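Local coordinates for activating signal cointegrator 1 complex subunit 2 (Homo sapiens, PDB 6YXQ), which binds K63-linked polyubiquitin chains and recruits ASCC3 and ALKBH3 to sites of DNA damage, besides helping to rescue stalled ribosomes, at residues 367-372 against 405-410; 256-261 against 320-325; 65-70 against 120-125; 39-44 against 92-97. One frame throughout, in Å; residues are numbered along the deposited sequence.

Contact 1. Residues 367-372 against 405-410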
# COMPACT_ATOMS: atom_id res chain seq x y z
N PHE B 367 -3.05 -20.62 -26.40
CA PHE B 367 -2.10 -20.24 -25.36
C PHE B 367 -0.68 -20.58 -25.78
O PHE B 367 0.25 -19.81 -25.52
CB PHE B 367 -2.44 -20.93 -24.05
CG PHE B 367 -1.30 -20.93 -23.07
CD1 PHE B 367 -1.03 -19.81 -22.32
CD2 PHE B 367 -0.49 -22.04 -22.93
CE1 PHE B 367 0.02 -19.79 -21.42
CE2 PHE B 367 0.56 -22.04 -22.03
CZ PHE B 367 0.81 -20.91 -21.28
N LEU B 368 -0.48 -21.74 -26.41
CA LEU B 368 0.86 -22.13 -26.81
C LEU B 368 1.44 -21.12 -27.79
O LEU B 368 2.60 -20.71 -27.66
CB LEU B 368 0.85 -23.53 -27.43
CG LEU B 368 1.69 -24.58 -26.71
CD1 LEU B 368 1.73 -25.85 -27.54
CD2 LEU B 368 3.09 -24.07 -26.42
N ARG B 369 0.64 -20.71 -28.77
CA ARG B 369 1.11 -19.78 -29.80
C ARG B 369 1.58 -18.47 -29.18
O ARG B 369 2.70 -18.02 -29.42
CB ARG B 369 -0.00 -19.57 -30.82
CG ARG B 369 0.23 -18.49 -31.86
CD ARG B 369 -1.10 -18.01 -32.43
NE ARG B 369 -2.15 -19.02 -32.39
CZ ARG B 369 -3.45 -18.76 -32.49
NH1 ARG B 369 -3.86 -17.51 -32.63
NH2 ARG B 369 -4.34 -19.75 -32.44
N ASP B 370 0.73 -17.86 -28.35
CA ASP B 370 1.05 -16.58 -27.71
C ASP B 370 2.22 -16.72 -26.75
O ASP B 370 3.14 -15.87 -26.73
CB ASP B 370 -0.19 -16.05 -26.98
CG ASP B 370 -1.34 -15.72 -27.93
OD1 ASP B 370 -1.17 -15.79 -29.17
OD2 ASP B 370 -2.44 -15.41 -27.43
N TYR B 371 2.21 -17.78 -25.93
CA TYR B 371 3.30 -18.01 -24.99
C TYR B 371 4.63 -18.19 -25.71
O TYR B 371 5.66 -17.69 -25.26
CB TYR B 371 3.01 -19.22 -24.11
CG TYR B 371 4.20 -19.60 -23.25
CD1 TYR B 371 4.50 -18.88 -22.11
CD2 TYR B 371 5.03 -20.66 -23.60
CE1 TYR B 371 5.59 -19.20 -21.33
CE2 TYR B 371 6.12 -20.99 -22.82
CZ TYR B 371 6.39 -20.26 -21.68
OH TYR B 371 7.48 -20.57 -20.90
N ASP B 372 4.63 -18.96 -26.80
CA ASP B 372 5.85 -19.13 -27.58
C ASP B 372 6.29 -17.81 -28.20
O ASP B 372 7.49 -17.52 -28.29
CB ASP B 372 5.62 -20.17 -28.67
CG ASP B 372 6.88 -20.49 -29.44
OD1 ASP B 372 7.84 -21.00 -28.82
OD2 ASP B 372 6.92 -20.21 -30.65
N SER B 405 2.37 -26.44 -34.94
CA SER B 405 0.99 -26.52 -35.40
C SER B 405 0.14 -25.44 -34.74
O SER B 405 -0.79 -24.92 -35.38
CB SER B 405 0.42 -27.91 -35.14
OG SER B 405 -0.37 -27.91 -33.98
N ALA B 406 0.47 -25.06 -33.51
CA ALA B 406 -0.25 -23.98 -32.85
C ALA B 406 -0.19 -22.70 -33.67
O ALA B 406 -1.19 -21.99 -33.82
CB ALA B 406 0.32 -23.74 -31.45
N TRP B 407 0.98 -22.39 -34.23
CA TRP B 407 1.07 -21.25 -35.12
C TRP B 407 0.34 -21.53 -36.43
O TRP B 407 -0.41 -20.68 -36.93
CB TRP B 407 2.54 -20.91 -35.38
CG TRP B 407 3.22 -20.24 -34.21
CD1 TRP B 407 3.78 -20.85 -33.12
CD2 TRP B 407 3.43 -18.84 -34.04
NE1 TRP B 407 4.32 -19.90 -32.27
CE2 TRP B 407 4.11 -18.66 -32.82
CE3 TRP B 407 3.10 -17.71 -34.79
CZ2 TRP B 407 4.47 -17.41 -32.34
CZ3 TRP B 407 3.46 -16.46 -34.32
CH2 TRP B 407 4.13 -16.32 -33.10
N GLU B 408 0.51 -22.74 -36.97
CA GLU B 408 0.01 -23.02 -38.31
C GLU B 408 -1.51 -22.97 -38.39
O GLU B 408 -2.06 -22.83 -39.49
CB GLU B 408 0.53 -24.38 -38.79
CG GLU B 408 2.01 -24.39 -39.15
CD GLU B 408 2.41 -25.59 -39.99
OE1 GLU B 408 3.09 -25.40 -41.03
OE2 GLU B 408 2.04 -26.73 -39.62
N GLY B 409 -2.19 -23.07 -37.25
CA GLY B 409 -3.64 -22.95 -37.26
C GLY B 409 -4.13 -21.58 -37.66
O GLY B 409 -5.19 -21.46 -38.29
N VAL B 410 -3.37 -20.53 -37.34
CA VAL B 410 -3.79 -19.16 -37.60
C VAL B 410 -2.98 -18.62 -38.77
O VAL B 410 -1.88 -19.10 -39.06
CB VAL B 410 -3.64 -18.28 -36.33
CG1 VAL B 410 -2.17 -18.02 -36.02
CG2 VAL B 410 -4.41 -16.96 -36.47
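Helix 365-374 lies against the C-terminal part of helix 394-408, a helix-on-helix contact near the end of the modelled chain in a predominantly helical fold. Phe367 turns away from this partner, and its ring meets Phe327 of helix 306-340 edge-to-face. Leu368 contributes its CB, which rests 4.1 Å from Ala406 CB where the backbones run close. Arg369 does most of the work. Its CG, anti to the backbone N, sits over the face of the Trp407 indole, 4.0 Å from the centroid of the five-membered ring and 15° off the normal, a CH-pi contact. The chain then bends at chi3, so that CD touches Val410 CG1 at 3.7 Å and the same methyl covers one face of the guanidinium, although Val410 is poorly ordered. From this bend Arg369 NE reaches Ala406 O in a weak hydrogen bond of 3.4 Å. Tyr371 again turns away, its ring also edge-to-face with Phe327. The Asp372 carboxylate stands 82° to the indole plane, and its OD2 accepts from Trp407 NE1 at 3.1 Å, with an N-H...O angle of 137°. A leucine at Trp407 would remove the indole face and its N-H, and would probably leave the Arg369 methylenes less well covered and Asp372 OD2 less firmly held. OD2 uses its anti lone pair for the indole, while Asp372 OD1 accepts from Val377 N.

Contact 2. Residues 256-261 against 320-325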
# COMPACT_ATOMS: atom_id res chain seq x y z
N THR B 256 -6.19 -9.16 -10.65
CA THR B 256 -5.72 -10.45 -10.14
C THR B 256 -4.38 -10.84 -10.77
O THR B 256 -3.45 -11.24 -10.06
CB THR B 256 -6.77 -11.52 -10.41
OG1 THR B 256 -8.04 -11.09 -9.89
CG2 THR B 256 -6.37 -12.83 -9.78
N CYS B 257 -4.28 -10.72 -12.10
CA CYS B 257 -3.04 -11.08 -12.79
C CYS B 257 -1.91 -10.14 -12.42
O CYS B 257 -0.78 -10.59 -12.19
CB CYS B 257 -3.23 -11.09 -14.30
SG CYS B 257 -4.50 -12.20 -14.93
N THR B 258 -2.18 -8.83 -12.36
CA THR B 258 -1.14 -7.89 -11.98
C THR B 258 -0.64 -8.16 -10.56
O THR B 258 0.57 -8.15 -10.32
CB THR B 258 -1.66 -6.47 -12.11
OG1 THR B 258 -2.17 -6.27 -13.43
CG2 THR B 258 -0.57 -5.46 -11.85
N THR B 259 -1.56 -8.43 -9.63
CA THR B 259 -1.15 -8.67 -8.24
C THR B 259 -0.33 -9.95 -8.12
O THR B 259 0.74 -9.96 -7.49
CB THR B 259 -2.38 -8.75 -7.34
OG1 THR B 259 -3.19 -7.59 -7.56
CG2 THR B 259 -1.95 -8.79 -5.89
N LEU B 260 -0.81 -11.05 -8.72
CA LEU B 260 -0.04 -12.29 -8.68
C LEU B 260 1.33 -12.12 -9.32
O LEU B 260 2.35 -12.56 -8.77
CB LEU B 260 -0.83 -13.39 -9.39
CG LEU B 260 -2.03 -13.92 -8.62
CD1 LEU B 260 -2.67 -15.09 -9.35
CD2 LEU B 260 -1.59 -14.32 -7.23
N TRP B 261 1.39 -11.46 -10.48
CA TRP B 261 2.66 -11.30 -11.16
C TRP B 261 3.61 -10.43 -10.34
O TRP B 261 4.80 -10.74 -10.24
CB TRP B 261 2.46 -10.70 -12.55
CG TRP B 261 3.73 -10.20 -13.12
CD1 TRP B 261 4.66 -10.93 -13.80
CD2 TRP B 261 4.25 -8.88 -13.02
NE1 TRP B 261 5.72 -10.14 -14.15
CE2 TRP B 261 5.49 -8.87 -13.69
CE3 TRP B 261 3.78 -7.69 -12.45
CZ2 TRP B 261 6.27 -7.72 -13.79
CZ3 TRP B 261 4.55 -6.55 -12.56
CH2 TRP B 261 5.79 -6.57 -13.22
N ARG B 320 -3.22 -10.87 -20.29
CA ARG B 320 -2.63 -12.01 -20.98
C ARG B 320 -1.11 -11.99 -20.84
O ARG B 320 -0.48 -13.02 -20.54
CB ARG B 320 -3.05 -12.00 -22.44
CG ARG B 320 -4.55 -11.92 -22.59
CD ARG B 320 -4.98 -11.70 -24.02
NE ARG B 320 -4.02 -12.22 -24.97
CZ ARG B 320 -3.47 -11.50 -25.94
NH1 ARG B 320 -3.80 -10.22 -26.08
NH2 ARG B 320 -2.60 -12.05 -26.78
N LYS B 321 -0.50 -10.81 -21.03
CA LYS B 321 0.94 -10.69 -20.87
C LYS B 321 1.38 -11.09 -19.46
O LYS B 321 2.34 -11.86 -19.29
CB LYS B 321 1.38 -9.27 -21.20
CG LYS B 321 2.88 -9.08 -21.18
CD LYS B 321 3.25 -7.63 -21.48
CE LYS B 321 4.76 -7.40 -21.42
NZ LYS B 321 5.11 -5.94 -21.48
N LYS B 322 0.67 -10.60 -18.44
CA LYS B 322 1.05 -10.92 -17.07
C LYS B 322 0.86 -12.41 -16.77
O LYS B 322 1.65 -12.99 -16.01
CB LYS B 322 0.24 -10.08 -16.08
CG LYS B 322 0.57 -8.61 -16.11
CD LYS B 322 2.05 -8.37 -15.94
CE LYS B 322 2.46 -7.02 -16.49
NZ LYS B 322 3.93 -6.88 -16.55
N LEU B 323 -0.17 -13.03 -17.34
CA LEU B 323 -0.36 -14.46 -17.15
C LEU B 323 0.82 -15.24 -17.70
O LEU B 323 1.36 -16.15 -17.04
CB LEU B 323 -1.66 -14.93 -17.81
CG LEU B 323 -2.94 -14.97 -16.98
CD1 LEU B 323 -4.17 -14.97 -17.87
CD2 LEU B 323 -2.95 -16.20 -16.09
N MSE B 324 1.25 -14.90 -18.91
CA MSE B 324 2.38 -15.63 -19.49
C MSE B 324 3.69 -15.38 -18.73
O MSE B 324 4.54 -16.27 -18.61
CB MSE B 324 2.57 -15.27 -20.96
CG MSE B 324 1.75 -16.12 -21.88
SE MSE B 324 0.29 -15.12 -22.59
CE MSE B 324 1.25 -14.27 -24.05
N GLU B 325 3.84 -14.15 -18.23
CA GLU B 325 5.02 -13.85 -17.42
C GLU B 325 5.02 -14.67 -16.13
O GLU B 325 6.06 -15.16 -15.70
CB GLU B 325 5.09 -12.36 -17.13
CG GLU B 325 5.29 -11.54 -18.40
CD GLU B 325 5.37 -10.04 -18.16
OE1 GLU B 325 4.70 -9.55 -17.22
OE2 GLU B 325 6.11 -9.37 -18.91
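Lys322 NZ is held by two partners at close range and a third at long range. It donates to Glu325 OE1, 2.9 Å away, in a salt bridge within the same helix that uses the syn lone pair of the carboxylate. It also stands over the six-membered ring of Trp261, with NZ 3.7 Å from the centroid and only 10° off the normal, a well-centred cation-pi contact. Asp181 of the ASCC3 chain adds a weak, long ion pair. The lysine reaches this position through a bend at chi2, which carries CD across the five-membered ring of the same indole, 3.7 Å from Trp261 CD2, so the aliphatic chain and the ammonium share one aromatic face. Glu325 OE1 lies over that face as well; its 3.3 Å separation from Trp261 NE1 is no hydrogen bond, since the carboxylate oxygen sits above the ring and not along the N-H. The nearby carboxylate would probably temper the charge seen by the indole and favour a protonated lysine. The setting is a pair of helices, 243-266 and 306-340, whose segments 256-261 and 320-325 run in broadly the same direction, 32° apart, with axes 8.7 Å apart. Beneath the polar group the interface turns apolar: Cys257 CB abuts Lys322 CB, and Cys257 SG, anti to its carbonyl carbon, meets Leu323 CG at 3.8 Å. The ASCC3 chain borders the arrangement, where its His178 meets the Trp261 ring edge-to-face and its Asp181 forms a salt bridge with Lys321.

Contact 3. Residues 65-70 against 120-125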
# COMPACT_ATOMS: atom_id res chain seq x y z
N PHE B 65 -5.96 12.57 9.65
CA PHE B 65 -5.83 11.77 10.87
C PHE B 65 -4.82 10.63 10.67
O PHE B 65 -3.87 10.47 11.46
CB PHE B 65 -7.18 11.22 11.28
CG PHE B 65 -8.08 12.24 11.90
CD1 PHE B 65 -7.62 13.04 12.92
CD2 PHE B 65 -9.38 12.39 11.47
CE1 PHE B 65 -8.44 13.98 13.51
CE2 PHE B 65 -10.22 13.33 12.05
CZ PHE B 65 -9.74 14.13 13.07
N VAL B 66 -5.01 9.85 9.60
CA VAL B 66 -4.14 8.69 9.37
C VAL B 66 -2.69 9.12 9.21
O VAL B 66 -1.77 8.53 9.81
CB VAL B 66 -4.63 7.87 8.16
CG1 VAL B 66 -3.62 6.77 7.83
CG2 VAL B 66 -5.99 7.27 8.43
N ALA B 67 -2.45 10.15 8.39
CA ALA B 67 -1.07 10.52 8.06
C ALA B 67 -0.36 11.11 9.27
O ALA B 67 0.84 10.85 9.47
CB ALA B 67 -1.06 11.51 6.90
N ASN B 68 -1.05 11.91 10.08
CA ASN B 68 -0.42 12.45 11.28
C ASN B 68 -0.06 11.33 12.25
O ASN B 68 1.05 11.30 12.80
CB ASN B 68 -1.33 13.48 11.94
CG ASN B 68 -1.40 14.79 11.16
OD1 ASN B 68 -0.55 15.08 10.32
ND2 ASN B 68 -2.43 15.59 11.43
N ASP B 69 -0.99 10.38 12.44
CA ASP B 69 -0.69 9.25 13.31
C ASP B 69 0.51 8.47 12.80
O ASP B 69 1.37 8.04 13.58
CB ASP B 69 -1.91 8.36 13.45
CG ASP B 69 -3.08 9.06 14.12
OD1 ASP B 69 -2.85 9.96 14.95
OD2 ASP B 69 -4.23 8.70 13.81
N LEU B 70 0.61 8.28 11.48
CA LEU B 70 1.71 7.49 10.95
C LEU B 70 3.04 8.24 11.03
O LEU B 70 4.09 7.63 11.28
CB LEU B 70 1.41 7.08 9.51
CG LEU B 70 0.45 5.92 9.26
CD1 LEU B 70 0.05 5.84 7.80
CD2 LEU B 70 1.07 4.61 9.70
N GLN B 120 -2.06 11.76 -0.78
CA GLN B 120 -1.91 10.36 -1.16
C GLN B 120 -0.44 9.96 -1.22
O GLN B 120 -0.08 8.86 -0.79
CB GLN B 120 -2.59 10.12 -2.51
CG GLN B 120 -4.09 9.97 -2.40
CD GLN B 120 -4.51 8.53 -2.30
OE1 GLN B 120 -4.69 8.00 -1.20
NE2 GLN B 120 -4.67 7.88 -3.44
N LYS B 121 0.42 10.84 -1.73
CA LYS B 121 1.85 10.57 -1.75
C LYS B 121 2.41 10.43 -0.33
O LYS B 121 3.21 9.53 -0.05
CB LYS B 121 2.58 11.68 -2.50
CG LYS B 121 2.83 11.39 -3.97
CD LYS B 121 3.21 12.64 -4.74
CE LYS B 121 4.72 12.72 -4.94
NZ LYS B 121 5.43 13.18 -3.71
N ARG B 122 2.02 11.35 0.55
CA ARG B 122 2.42 11.26 1.95
C ARG B 122 2.07 9.89 2.53
O ARG B 122 2.92 9.21 3.13
CB ARG B 122 1.75 12.37 2.77
CG ARG B 122 2.59 13.63 2.94
CD ARG B 122 2.68 14.07 4.40
NE ARG B 122 1.37 14.39 4.98
CZ ARG B 122 1.12 14.39 6.28
NH1 ARG B 122 -0.09 14.70 6.73
NH2 ARG B 122 2.07 14.09 7.15
N LEU B 123 0.81 9.47 2.33
CA LEU B 123 0.36 8.19 2.87
C LEU B 123 1.13 7.03 2.28
O LEU B 123 1.52 6.10 3.00
CB LEU B 123 -1.14 8.02 2.61
CG LEU B 123 -2.05 8.77 3.58
CD1 LEU B 123 -3.50 8.64 3.16
CD2 LEU B 123 -1.86 8.28 5.02
N HIS B 124 1.36 7.06 0.97
CA HIS B 124 2.11 6.00 0.29
C HIS B 124 3.49 5.81 0.92
O HIS B 124 3.86 4.70 1.35
CB HIS B 124 2.21 6.35 -1.19
CG HIS B 124 2.74 5.25 -2.06
ND1 HIS B 124 4.05 5.21 -2.49
CD2 HIS B 124 2.13 4.18 -2.62
CE1 HIS B 124 4.23 4.15 -3.25
NE2 HIS B 124 3.08 3.51 -3.36
N ARG B 125 4.25 6.90 1.02
CA ARG B 125 5.60 6.81 1.58
C ARG B 125 5.56 6.34 3.02
O ARG B 125 6.35 5.47 3.43
CB ARG B 125 6.30 8.17 1.48
CG ARG B 125 7.75 8.14 1.94
CD ARG B 125 8.51 9.38 1.53
NE ARG B 125 9.94 9.21 1.77
CZ ARG B 125 10.62 9.80 2.75
NH1 ARG B 125 10.00 10.61 3.59
NH2 ARG B 125 11.92 9.57 2.90
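Leu123 and Arg122, neighbours on helix 114-135, reach helix 53-75 along separate paths with Ala67 between them. Leu123 has CG anti to its carbonyl carbon, and its CD2 methyl is the tip that makes contact. It meets Val66 CG1 at 3.6 Å, the two side chains crossing at about a right angle, and Leu70 CD1 at 4.2 Å with a similar crossing. Ala67 CB completes the set, 3.8 Å from Leu123 CD2, so one methyl touches three residues over a single turn. Arg122 instead approaches flat: bends at chi2 and chi3 bring its guanidinium across Ala67, whose CB lies over one face, 3.3 Å from Arg122 NH1. Asn68 OD1 stands at the guanidinium edge near its plane, 3.6 Å from Arg122 NH1, with amide and guanidinium planes 52° apart, and the pair is not hydrogen-bonded. The firmer polar partner of the arginine is Asp71, whose salt bridge with NH2 probably helps to hold the group over Ala67. Ala67 lies at the closest CA approach, to Leu123; the segment axes are 9.8 Å apart, with 39° between their directions. Residues of the ASCC3 chain touch both helices, Lys36 in a salt bridge with Asp69 and Phe175 in a cation-pi contact with Lys121. On the buried flank Leu123 touches Tyr44, and helix 89-101 closes in with Cys94 against Val66 and Tyr98 against Leu123.

Contact 4. Residues 39-44 against 92-97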
# COMPACT_ATOMS: atom_id res chain seq x y z
N ARG B 39 -3.01 6.47 21.42
CA ARG B 39 -3.40 7.12 20.17
C ARG B 39 -4.36 6.23 19.39
O ARG B 39 -4.02 5.10 19.02
CB ARG B 39 -2.18 7.43 19.32
CG ARG B 39 -2.53 8.22 18.08
CD ARG B 39 -1.29 8.86 17.50
NE ARG B 39 -1.41 10.28 17.22
CZ ARG B 39 -0.65 11.21 17.78
NH1 ARG B 39 -0.81 12.49 17.46
NH2 ARG B 39 0.27 10.86 18.67
N TYR B 40 -5.55 6.75 19.15
CA TYR B 40 -6.52 6.06 18.31
C TYR B 40 -6.11 6.15 16.85
O TYR B 40 -5.50 7.12 16.40
CB TYR B 40 -7.89 6.70 18.51
CG TYR B 40 -9.08 5.93 18.02
CD1 TYR B 40 -9.65 4.92 18.79
CD2 TYR B 40 -9.67 6.26 16.81
CE1 TYR B 40 -10.76 4.23 18.34
CE2 TYR B 40 -10.78 5.57 16.36
CZ TYR B 40 -11.31 4.56 17.12
OH TYR B 40 -12.43 3.89 16.66
N PHE B 41 -6.45 5.10 16.09
CA PHE B 41 -6.20 5.04 14.66
C PHE B 41 -7.52 4.83 13.94
O PHE B 41 -8.26 3.89 14.25
CB PHE B 41 -5.25 3.89 14.31
CG PHE B 41 -3.80 4.24 14.43
CD1 PHE B 41 -3.14 4.13 15.65
CD2 PHE B 41 -3.08 4.65 13.33
CE1 PHE B 41 -1.79 4.44 15.77
CE2 PHE B 41 -1.73 4.95 13.43
CZ PHE B 41 -1.09 4.85 14.65
N VAL B 42 -7.83 5.70 12.97
CA VAL B 42 -9.03 5.53 12.17
C VAL B 42 -8.69 4.79 10.88
O VAL B 42 -7.54 4.74 10.43
CB VAL B 42 -9.73 6.86 11.86
CG1 VAL B 42 -10.02 7.59 13.12
CG2 VAL B 42 -8.90 7.72 10.91
N LEU B 43 -9.72 4.21 10.28
CA LEU B 43 -9.57 3.46 9.04
C LEU B 43 -9.42 4.41 7.86
O LEU B 43 -9.76 5.59 7.92
CB LEU B 43 -10.77 2.54 8.83
CG LEU B 43 -11.07 1.63 10.02
CD1 LEU B 43 -12.57 1.46 10.17
CD2 LEU B 43 -10.38 0.28 9.87
N TYR B 44 -8.90 3.86 6.76
CA TYR B 44 -8.64 4.61 5.54
C TYR B 44 -9.76 4.35 4.54
O TYR B 44 -10.17 3.21 4.33
CB TYR B 44 -7.28 4.21 4.96
CG TYR B 44 -7.00 4.78 3.59
CD1 TYR B 44 -7.41 4.12 2.43
CD2 TYR B 44 -6.30 5.97 3.44
CE1 TYR B 44 -7.15 4.63 1.18
CE2 TYR B 44 -6.04 6.49 2.18
CZ TYR B 44 -6.47 5.82 1.06
OH TYR B 44 -6.20 6.33 -0.19
N GLN B 92 -3.08 -1.83 13.19
CA GLN B 92 -3.01 -2.85 12.16
C GLN B 92 -4.24 -2.81 11.26
O GLN B 92 -4.12 -2.99 10.04
CB GLN B 92 -2.86 -4.24 12.80
CG GLN B 92 -2.81 -5.39 11.79
CD GLN B 92 -4.18 -5.99 11.51
OE1 GLN B 92 -4.46 -6.45 10.40
NE2 GLN B 92 -5.03 -6.00 12.53
N LYS B 93 -5.42 -2.57 11.83
CA LYS B 93 -6.62 -2.50 11.01
C LYS B 93 -6.59 -1.29 10.09
O LYS B 93 -7.08 -1.36 8.96
CB LYS B 93 -7.86 -2.50 11.90
CG LYS B 93 -7.86 -3.63 12.92
CD LYS B 93 -9.26 -4.12 13.22
CE LYS B 93 -10.26 -2.98 13.13
NZ LYS B 93 -11.53 -3.33 13.82
N CYS B 94 -5.99 -0.19 10.54
CA CYS B 94 -5.82 0.97 9.68
C CYS B 94 -4.91 0.65 8.50
O CYS B 94 -5.21 1.01 7.35
CB CYS B 94 -5.27 2.14 10.50
SG CYS B 94 -4.63 3.56 9.55
N LEU B 95 -3.80 -0.04 8.76
CA LEU B 95 -2.89 -0.39 7.67
C LEU B 95 -3.52 -1.38 6.71
O LEU B 95 -3.36 -1.26 5.48
CB LEU B 95 -1.58 -0.94 8.24
CG LEU B 95 -0.69 0.07 8.97
CD1 LEU B 95 0.20 -0.62 9.99
CD2 LEU B 95 0.15 0.86 7.98
N ASP B 96 -4.26 -2.37 7.24
CA ASP B 96 -5.02 -3.27 6.38
C ASP B 96 -6.01 -2.49 5.52
O ASP B 96 -6.17 -2.80 4.33
CB ASP B 96 -5.76 -4.30 7.24
CG ASP B 96 -6.27 -5.48 6.43
OD1 ASP B 96 -7.03 -5.25 5.47
OD2 ASP B 96 -5.91 -6.63 6.76
N SER B 97 -6.67 -1.49 6.10
CA SER B 97 -7.62 -0.67 5.34
C SER B 97 -6.93 0.01 4.17
O SER B 97 -7.43 -0.03 3.03
CB SER B 97 -8.24 0.39 6.25
OG SER B 97 -8.43 -0.11 7.56
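The close-fitting part lies where Leu43 and Tyr44, in an extended segment without regular structure, cross Cys94 and Ser97 on helix 89-101; the CA atoms of Leu43 and Cys94 are only 4.5 Å apart. Ser97 aims its side chain at the segment, so that its CB comes 3.6 Å from Tyr44 N and 4.1 Å from Tyr44 CB. Its OG, anti to its own carbonyl carbon, turns back to donate to Lys93 O, one helical turn earlier, which also accepts from Ser97 N. Leu43 CD2 lies beside Ser97 OG, with Lys93 O next at 3.8 Å from the methyl. An alanine at Ser97 would remove OG, and with it the second donor to Lys93 O, and would probably loosen the packing of Leu43 CD2. Cys94, with SG anti to the backbone N, fills the next place, its CB 3.5 Å from Val42 O. Contacts are sparser towards the Phe41 end and on the partly exposed Leu43-Lys93 flank: the nearest Phe41 approach is its CB, 4.2 Å from Cys94 CB, and Leu43 CD2 stands 4.3 Å from Lys93 CB. Tyr26 of the ASCC3 chain packs on both Leu43 and Lys93 there. The segment is thus wedged between helices: Val42 points away from helix 89-101 and touches Phe65 of helix 53-75, and the Tyr44 ring extends towards helix 114-135, where its OH hydrogen-bonds Gln120.

In the fold
This N-terminal, largely helical part of the protein binds ASCC3. Contacts 3 and 4 are neighbours, their centres about 11 Å apart: segment 39-44 lies between helices 53-75 and 89-101, tied to the first by Arg39-Asp69 and to helix 114-135 by Tyr44-Gln120. Contact 2, about 30 Å from contact 4 centre to centre, lies nearest the chain's centre; contact 1 meets it through Met324 and a long, weak Asp370-Arg320 ion pair. Contacts 2, 3 and 4 are buried and border ASCC3; contact 1 is peripheral, partly buried and touches no other chain. Indole faces take an ammonium in contact 2, an arginine methylene in contact 1; contact 3 packs methyls, with a guanidinium over Ala67, contact 4 side chains against backbone.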